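Local atomic coordinates of MDM10 isoform 1 (Saccharomyces cerevisiae, PDB entry 7BTX), a protein that forms part of the ERMES tether between endoplasmic reticulum and mitochondria and acts in late assembly steps of the outer-membrane TOM complex. Residues 304-310 with 418-423; 443-449 with 479-485. One frame throughout, in Å; residues are numbered along the deposited sequence.

Contact 1: 304-310 with 418-423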
loop_
_atom_site.group_PDB
_atom_site.type_symbol
_atom_site.label_atom_id
_atom_site.label_comp_id
_atom_site.label_asym_id
_atom_site.label_seq_id
_atom_site.Cartn_x
_atom_site.Cartn_y
_atom_site.Cartn_z
ATOM N N GLU D 304 34.337 25.318 -9.890
ATOM C CA GLU D 304 33.328 24.487 -10.540
ATOM C C GLU D 304 32.222 25.421 -11.017
ATOM O O GLU D 304 31.513 26.020 -10.204
ATOM C CB GLU D 304 32.801 23.433 -9.568
ATOM C CG GLU D 304 31.853 22.399 -10.149
ATOM C CD GLU D 304 30.403 22.833 -10.069
ATOM O OE1 GLU D 304 30.071 23.630 -9.169
ATOM O OE2 GLU D 304 29.595 22.369 -10.898
ATOM N N SER D 305 32.056 25.536 -12.330
ATOM C CA SER D 305 31.080 26.469 -12.873
ATOM C C SER D 305 29.729 25.807 -13.104
ATOM O O SER D 305 29.588 24.590 -12.949
ATOM C CB SER D 305 31.591 27.077 -14.180
ATOM O OG SER D 305 32.578 28.060 -13.928
ATOM N N ASN D 306 28.738 26.614 -13.470
ATOM C CA ASN D 306 27.418 26.158 -13.882
ATOM C C ASN D 306 26.768 27.287 -14.662
ATOM O O ASN D 306 27.101 28.454 -14.447
ATOM C CB ASN D 306 26.566 25.763 -12.676
ATOM C CG ASN D 306 25.406 24.866 -13.050
ATOM O OD1 ASN D 306 24.972 24.833 -14.200
ATOM N ND2 ASN D 306 24.893 24.130 -12.073
ATOM N N LEU D 307 25.850 26.973 -15.572
ATOM C CA LEU D 307 25.224 28.053 -16.329
ATOM C C LEU D 307 23.782 27.639 -16.628
ATOM O O LEU D 307 23.477 26.978 -17.619
ATOM C CB LEU D 307 25.992 28.377 -17.608
ATOM C CG LEU D 307 25.452 29.538 -18.445
ATOM C CD1 LEU D 307 25.716 30.857 -17.757
ATOM C CD2 LEU D 307 26.076 29.534 -19.819
ATOM N N SER D 308 22.873 28.061 -15.757
ATOM C CA SER D 308 21.471 27.751 -15.946
ATOM C C SER D 308 20.849 28.732 -16.934
ATOM O O SER D 308 21.452 29.728 -17.326
ATOM C CB SER D 308 20.743 27.771 -14.609
ATOM O OG SER D 308 21.268 26.784 -13.742
ATOM N N PHE D 309 19.626 28.436 -17.348
ATOM C CA PHE D 309 18.878 29.302 -18.248
ATOM C C PHE D 309 17.406 29.182 -17.882
ATOM O O PHE D 309 17.014 28.269 -17.154
ATOM C CB PHE D 309 19.149 28.926 -19.711
ATOM C CG PHE D 309 20.358 29.580 -20.291
ATOM C CD1 PHE D 309 20.320 30.904 -20.689
ATOM C CD2 PHE D 309 21.534 28.871 -20.444
ATOM C CE1 PHE D 309 21.438 31.511 -21.226
ATOM C CE2 PHE D 309 22.654 29.471 -20.979
ATOM C CZ PHE D 309 22.605 30.795 -21.370
ATOM N N GLY D 310 16.586 30.085 -18.398
ATOM C CA GLY D 310 15.162 30.052 -18.132
ATOM C C GLY D 310 14.451 31.081 -18.974
ATOM O O GLY D 310 14.848 32.242 -18.993
ATOM N N LEU D 418 10.698 26.995 -19.891
ATOM C CA LEU D 418 11.885 26.178 -20.081
ATOM C C LEU D 418 12.940 26.524 -19.033
ATOM O O LEU D 418 12.973 27.632 -18.503
ATOM C CB LEU D 418 12.466 26.377 -21.479
ATOM C CG LEU D 418 11.847 25.678 -22.690
ATOM C CD1 LEU D 418 10.566 26.350 -23.167
ATOM C CD2 LEU D 418 12.862 25.609 -23.810
ATOM N N SER D 419 13.809 25.558 -18.727
ATOM C CA SER D 419 14.958 25.834 -17.869
ATOM C C SER D 419 16.102 24.858 -18.104
ATOM O O SER D 419 16.079 23.732 -17.602
ATOM C CB SER D 419 14.582 25.798 -16.389
ATOM O OG SER D 419 14.337 24.480 -15.953
ATOM N N THR D 420 17.125 25.299 -18.827
ATOM C CA THR D 420 18.247 24.436 -19.161
ATOM C C THR D 420 19.339 24.541 -18.106
ATOM O O THR D 420 19.731 25.638 -17.716
ATOM C CB THR D 420 18.811 24.835 -20.522
ATOM O OG1 THR D 420 17.756 24.854 -21.489
ATOM C CG2 THR D 420 19.876 23.852 -20.972
ATOM N N SER D 421 19.833 23.399 -17.637
ATOM C CA SER D 421 21.038 23.386 -16.817
ATOM C C SER D 421 22.194 22.829 -17.638
ATOM O O SER D 421 21.968 22.253 -18.706
ATOM C CB SER D 421 20.830 22.559 -15.552
ATOM O OG SER D 421 22.013 22.510 -14.780
ATOM N N LEU D 422 23.430 22.995 -17.172
ATOM C CA LEU D 422 24.573 22.509 -17.939
ATOM C C LEU D 422 25.462 21.582 -17.123
ATOM O O LEU D 422 26.107 20.691 -17.683
ATOM C CB LEU D 422 25.399 23.676 -18.476
ATOM C CG LEU D 422 25.155 24.090 -19.928
ATOM C CD1 LEU D 422 23.815 24.772 -20.115
ATOM C CD2 LEU D 422 26.277 24.991 -20.403
ATOM N N ARG D 423 25.525 21.788 -15.809
ATOM C CA ARG D 423 26.251 20.851 -14.961
ATOM C C ARG D 423 25.511 19.524 -14.868
ATOM O O ARG D 423 26.126 18.454 -14.934
ATOM C CB ARG D 423 26.463 21.460 -13.573
ATOM C CG ARG D 423 26.984 20.500 -12.509
ATOM C CD ARG D 423 28.360 19.950 -12.858
ATOM N NE ARG D 423 29.379 20.994 -12.926
ATOM C CZ ARG D 423 30.561 20.841 -13.514
ATOM N NH1 ARG D 423 30.873 19.686 -14.085
ATOM N NH2 ARG D 423 31.430 21.839 -13.532
#
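Segments 304-310 and 418-423 run side by side in opposite directions, pairing Asn306 with Arg423 and stepping residue by residue to Gly310 with Ser419, but conventional backbone bonding between them is sparse. The amide N of Phe309 makes a weak hydrogen bond to Thr420 O at 2.8 Å, and the close approach of the chains otherwise shows in CA-H...O contacts: Ser308 CA to Thr420 O, Ser419 CA to Phe309 O and Gly310 CA to Leu418 O, each 3.3 Å. Ionic chemistry takes over at the far end, where 418-423 leaves its strand. Arg423 NE forms a very short salt bridge to Glu304 OE2 (2.5 Å), while its NH2 bonds weakly to Ser305 O (3.4 Å). The backbone N of Arg423 makes a weak hydrogen bond to Asn306 OD1 (3.5 Å). Side chains alternate between two faces. Leu307, Phe309, Thr420 and Leu422 share one, with Leu307 CB 4.4 Å from Leu422 CD2 and Phe309 CB 4.2 Å from Thr420 CB; Asn306, Ser308, Ser419 and Ser421 share the other. Strand 292-297 continues the sheet beyond 304-310, as strand 426-434 does beyond 418-423. A seam of neighbouring antiparallel strands with one largely apolar face (Leu307, Phe309 and Leu422, with Thr420) and one polar face is characteristic of the wall of a membrane beta-barrel, the fold of the mitochondrial porin-like family.

Contact 2: 443-449 with 479-485; sequences GTELVFT and PVFPAKF
Strand 443-447, continued by Phe448 and Thr449, lies against the extended but irregular segment 479-485, which runs antiparallel to it (157° end to end). The CA atoms pair Thr449-Pro479, Phe448-Val480, Val447-Phe481, Leu446-Pro482 and Glu445-Ala483; Lys484, with positive phi (45°/67°), is then skipped, and the CA of Phe485 lies 4.3 Å from the CA of Thr444. The main backbone hydrogen bonds are Val447 N to Phe481 O and Phe481 N to Val447 O, both 3.1 Å. Beyond them Pro482 centres an inverse gamma turn (-79°/85°), and the link from Glu445 N to Ala483 O is long and weak at 3.4 Å. On the face of Thr444, Leu446 and Phe448 the side chains interleave. Leu446 (mt) fits between Val480 and Pro482, its CB 3.8 Å from Val480 CG1 and its CD2 3.8 Å from Pro482 CB. The Phe448 ring flanks Val480 (t), CE1 to CG2 3.6 Å, and Phe485 (t) presents its ring edge to Thr444, CD1 to CB 3.7 Å. On the other face the carboxylate of the extended Glu445 (tt) reaches the Lys484 stem, OE1 to CG 3.3 Å. Phe481 turns its end away, meeting an aromatic side chain of the neighbouring Sam37 subunit edge-to-face, and Pro482 packs on that subunit too. Segment 479-485 adds an irregular extended edge beside strand 439-447, with Gly443 still bonded to Gly486, consistent with the approach to the barrel closure. At the turn Ala483 N bonds weakly back to Phe481 O (3.0 Å), so side-chain packing supplements few backbone bonds there.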
loop_
_atom_site.group_PDB
_atom_site.type_symbol
_atom_site.label_atom_id
_atom_site.label_comp_id
_atom_site.label_asym_id
_atom_site.label_seq_id
_atom_site.Cartn_x
_atom_site.Cartn_y
_atom_site.Cartn_z
ATOM N N GLY D 443 4.109 18.832 -17.769
ATOM C CA GLY D 443 5.519 19.148 -17.745
ATOM C C GLY D 443 6.441 17.952 -17.803
ATOM O O GLY D 443 6.158 16.917 -17.202
ATOM N N THR D 444 7.559 18.083 -18.511
ATOM C CA THR D 444 8.522 17.004 -18.663
ATOM C C THR D 444 9.928 17.508 -18.382
ATOM O O THR D 444 10.179 18.709 -18.289
ATOM C CB THR D 444 8.469 16.393 -20.066
ATOM O OG1 THR D 444 9.361 15.276 -20.129
ATOM C CG2 THR D 444 8.878 17.408 -21.103
ATOM N N GLU D 445 10.845 16.560 -18.246
ATOM C CA GLU D 445 12.260 16.838 -18.073
ATOM C C GLU D 445 13.040 15.916 -18.996
ATOM O O GLU D 445 12.664 14.759 -19.184
ATOM C CB GLU D 445 12.693 16.633 -16.622
ATOM C CG GLU D 445 14.106 17.080 -16.329
ATOM C CD GLU D 445 14.513 16.833 -14.896
ATOM O OE1 GLU D 445 13.773 16.134 -14.180
ATOM O OE2 GLU D 445 15.574 17.341 -14.481
ATOM N N LEU D 446 14.101 16.428 -19.602
ATOM C CA LEU D 446 14.948 15.622 -20.463
ATOM C C LEU D 446 16.354 15.595 -19.888
ATOM O O LEU D 446 16.735 16.461 -19.105
ATOM C CB LEU D 446 14.960 16.169 -21.892
ATOM C CG LEU D 446 13.594 16.528 -22.476
ATOM C CD1 LEU D 446 13.737 17.099 -23.864
ATOM C CD2 LEU D 446 12.696 15.322 -22.507
ATOM N N VAL D 447 17.118 14.570 -20.250
ATOM C CA VAL D 447 18.521 14.454 -19.869
ATOM C C VAL D 447 19.312 14.146 -21.130
ATOM O O VAL D 447 19.044 13.148 -21.805
ATOM C CB VAL D 447 18.749 13.368 -18.801
ATOM C CG1 VAL D 447 20.225 13.134 -18.602
ATOM C CG2 VAL D 447 18.114 13.767 -17.488
ATOM N N PHE D 448 20.289 14.993 -21.444
ATOM C CA PHE D 448 20.855 15.049 -22.782
ATOM C C PHE D 448 22.118 14.222 -22.961
ATOM O O PHE D 448 22.752 14.317 -24.016
ATOM C CB PHE D 448 21.136 16.500 -23.163
ATOM C CG PHE D 448 20.002 17.159 -23.878
ATOM C CD1 PHE D 448 19.900 17.089 -25.255
ATOM C CD2 PHE D 448 19.023 17.830 -23.170
ATOM C CE1 PHE D 448 18.849 17.694 -25.917
ATOM C CE2 PHE D 448 17.971 18.433 -23.824
ATOM C CZ PHE D 448 17.883 18.364 -25.200
ATOM N N THR D 449 22.499 13.410 -21.983
ATOM C CA THR D 449 23.610 12.482 -22.181
ATOM C C THR D 449 23.429 11.234 -21.323
ATOM O O THR D 449 23.181 10.145 -21.843
ATOM C CB THR D 449 24.974 13.139 -21.860
ATOM O OG1 THR D 449 25.337 14.031 -22.921
ATOM C CG2 THR D 449 26.062 12.085 -21.711
ATOM N N PRO D 479 20.350 10.657 -27.815
ATOM C CA PRO D 479 20.938 11.194 -26.584
ATOM C C PRO D 479 19.952 11.721 -25.552
ATOM O O PRO D 479 20.374 12.003 -24.422
ATOM C CB PRO D 479 21.808 12.339 -27.114
ATOM C CG PRO D 479 21.046 12.841 -28.281
ATOM C CD PRO D 479 20.407 11.632 -28.918
ATOM N N VAL D 480 18.674 11.855 -25.889
ATOM C CA VAL D 480 17.680 12.455 -25.006
ATOM C C VAL D 480 16.899 11.347 -24.318
ATOM O O VAL D 480 16.441 10.403 -24.972
ATOM C CB VAL D 480 16.740 13.375 -25.804
ATOM C CG1 VAL D 480 15.737 14.045 -24.895
ATOM C CG2 VAL D 480 17.533 14.392 -26.584
ATOM N N PHE D 481 16.738 11.453 -23.000
ATOM C CA PHE D 481 15.909 10.514 -22.250
ATOM C C PHE D 481 14.902 11.290 -21.413
ATOM O O PHE D 481 15.305 12.054 -20.515
ATOM C CB PHE D 481 16.747 9.590 -21.367
ATOM C CG PHE D 481 16.119 8.246 -21.159
ATOM C CD1 PHE D 481 16.476 7.171 -21.953
ATOM C CD2 PHE D 481 15.139 8.067 -20.196
ATOM C CE1 PHE D 481 15.885 5.939 -21.777
ATOM C CE2 PHE D 481 14.542 6.836 -20.017
ATOM C CZ PHE D 481 14.917 5.772 -20.807
ATOM N N PRO D 482 13.602 11.125 -21.651
ATOM C CA PRO D 482 12.602 11.896 -20.903
ATOM C C PRO D 482 12.313 11.369 -19.508
ATOM O O PRO D 482 11.364 10.606 -19.316
ATOM C CB PRO D 482 11.359 11.801 -21.793
ATOM C CG PRO D 482 11.546 10.558 -22.567
ATOM C CD PRO D 482 13.011 10.415 -22.794
ATOM N N ALA D 483 13.118 11.766 -18.526
ATOM C CA ALA D 483 12.833 11.434 -17.140
ATOM C C ALA D 483 11.687 12.286 -16.605
ATOM O O ALA D 483 11.574 13.467 -16.929
ATOM C CB ALA D 483 14.076 11.634 -16.279
ATOM N N LYS D 484 10.848 11.675 -15.765
ATOM C CA LYS D 484 9.718 12.259 -15.030
ATOM C C LYS D 484 8.788 13.184 -15.823
ATOM O O LYS D 484 8.731 14.389 -15.577
ATOM C CB LYS D 484 10.175 12.952 -13.723
ATOM C CG LYS D 484 11.292 13.993 -13.709
ATOM C CD LYS D 484 11.549 14.478 -12.294
ATOM C CE LYS D 484 10.267 14.944 -11.617
ATOM N NZ LYS D 484 10.439 15.126 -10.151
ATOM N N PHE D 485 8.059 12.628 -16.781
ATOM C CA PHE D 485 6.875 13.293 -17.304
ATOM C C PHE D 485 5.796 13.373 -16.221
ATOM O O PHE D 485 5.769 12.578 -15.281
ATOM C CB PHE D 485 6.352 12.541 -18.533
ATOM C CG PHE D 485 5.204 13.219 -19.229
ATOM C CD1 PHE D 485 5.403 14.375 -19.968
ATOM C CD2 PHE D 485 3.919 12.707 -19.129
ATOM C CE1 PHE D 485 4.350 15.004 -20.603
ATOM C CE2 PHE D 485 2.859 13.330 -19.760
ATOM C CZ PHE D 485 3.077 14.480 -20.499
#

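Both contacts are surface contacts on the same side of the chain's centre, their own centres 15 Å apart and their nearest atoms about 6 Å apart without touching. They join at different places to the four-stranded sheet of strands 313-316, 413-420, 426-434 and 439-447: contact 1 through strand 413-420, contact 2 along the outer strand 439-447, with strand 426-434 between. Contact 1 ties that sheet to the preceding part of the wall, and its end is ionic; contact 2 adds a stretch from near the C-terminus and combines two backbone hydrogen bonds with apolar packing. No other subunit touches the segments of contact 1, whereas contact 2 also borders Sam37.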